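Local coordinates for filamentous hemagglutinin (Bordetella pertussis, PDB 1RWR), which is a secreted adhesin whose amino-terminal TPS domain, a beta-helix, probably directs its export across the outer membrane through the two-partner secretion pathway, at residues Asp25-Ser28 with Gly29-His33. Residues are numbered along the deposited sequence; the frame is centred on the assembly and turned at random.
Sequences DPNS and GGVSH
With CG turned in over the main chain, flanked by its own N and C atoms (chi1 61°), the Asn27 side chain folds back over its own turn and lies alongside that of Val31, the two running in a common direction. Asn27 OD1 then takes two backbone N-H groups: Val31 N at 3.1 Å, from above the plane of the Asn27 side-chain carboxamide, and, more weakly because the bond is bent (129°), Gly29 N. That weak bond, from OD1 of residue i to N of i+2, closes an Asx turn. The same residues, Asn27 to Gly30, form a type I beta turn, closed by Gly30 N to Asn27 O at 3.0 Å, and a second bond runs from Asn27 N to Val31 O at 2.9 Å. Gly30 takes a positive phi (87°), easily reached by a residue without CB; the whole matches a type I turn with a G1 bulge. It leads into strand 31-36, the outermost strand at one end of the long parallel sheet of the beta-helix. Asn27 ND2 rests 3.7 Å from Val31 CB and donates to the carbonyl of Gly133, while Val131 of strand 128-132 touches the side chains of Asn27 and Val31. Val31 O also receives a CA-H...O contact from Pro26 CA (3.2 Å). Further along, a water donates to Asp25 O and accepts from His33 N.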
# COMPACT_ATOMS: atom_id res chain seq x y z
N ASP A 25 22.48 -2.73 -1.79
CA ASP A 25 22.61 -3.68 -2.91
C ASP A 25 21.56 -4.79 -2.73
O ASP A 25 21.43 -5.32 -1.63
CB ASP A 25 24.02 -4.26 -2.91
CG ASP A 25 24.43 -4.83 -4.23
OD1 ASP A 25 23.84 -4.46 -5.27
OD2 ASP A 25 25.39 -5.66 -4.29
N PRO A 26 20.79 -5.12 -3.76
CA PRO A 26 19.80 -6.19 -3.63
C PRO A 26 20.42 -7.56 -3.46
O PRO A 26 21.58 -7.80 -3.86
CB PRO A 26 19.01 -6.15 -4.95
CG PRO A 26 19.90 -5.49 -5.89
CD PRO A 26 20.71 -4.46 -5.08
N ASN A 27 19.63 -8.46 -2.90
CA ASN A 27 20.04 -9.85 -2.79
C ASN A 27 19.89 -10.54 -4.12
O ASN A 27 19.54 -9.90 -5.12
CB ASN A 27 19.27 -10.59 -1.66
CG ASN A 27 17.75 -10.63 -1.88
OD1 ASN A 27 17.26 -10.68 -3.03
ND2 ASN A 27 16.99 -10.65 -0.77
N SER A 28 20.11 -11.87 -4.10
CA SER A 28 20.07 -12.71 -5.30
C SER A 28 18.71 -12.78 -5.97
O SER A 28 18.61 -13.10 -7.17
CB SER A 28 20.55 -14.15 -4.93
OG SER A 28 19.67 -14.76 -3.97
N GLY A 29 17.65 -12.52 -5.19
CA GLY A 29 16.30 -12.45 -5.68
C GLY A 29 15.82 -11.06 -6.09
O GLY A 29 14.68 -10.92 -6.43
N GLY A 30 16.71 -10.07 -6.08
CA GLY A 30 16.44 -8.74 -6.54
C GLY A 30 15.85 -7.84 -5.49
O GLY A 30 15.45 -6.71 -5.81
N VAL A 31 15.79 -8.28 -4.25
CA VAL A 31 15.18 -7.45 -3.19
C VAL A 31 16.25 -6.59 -2.50
O VAL A 31 17.22 -7.11 -1.95
CB VAL A 31 14.48 -8.34 -2.13
CG1 VAL A 31 13.96 -7.50 -0.95
CG2 VAL A 31 13.36 -9.17 -2.75
N SER A 32 16.03 -5.29 -2.43
CA SER A 32 16.87 -4.39 -1.68
C SER A 32 16.15 -4.13 -0.36
O SER A 32 15.08 -3.53 -0.36
CB SER A 32 17.08 -3.10 -2.45
OG SER A 32 17.77 -2.12 -1.67
N HIS A 33 16.74 -4.60 0.74
CA HIS A 33 16.14 -4.50 2.07
C HIS A 33 16.82 -3.36 2.81
O HIS A 33 18.00 -3.42 3.17
CB HIS A 33 16.29 -5.85 2.80
CG HIS A 33 15.51 -5.94 4.06
ND1 HIS A 33 15.29 -7.13 4.72
CD2 HIS A 33 14.91 -4.97 4.81
CE1 HIS A 33 14.57 -6.90 5.80
NE2 HIS A 33 14.32 -5.60 5.88
O HOH W 1 19.62 -5.54 0.39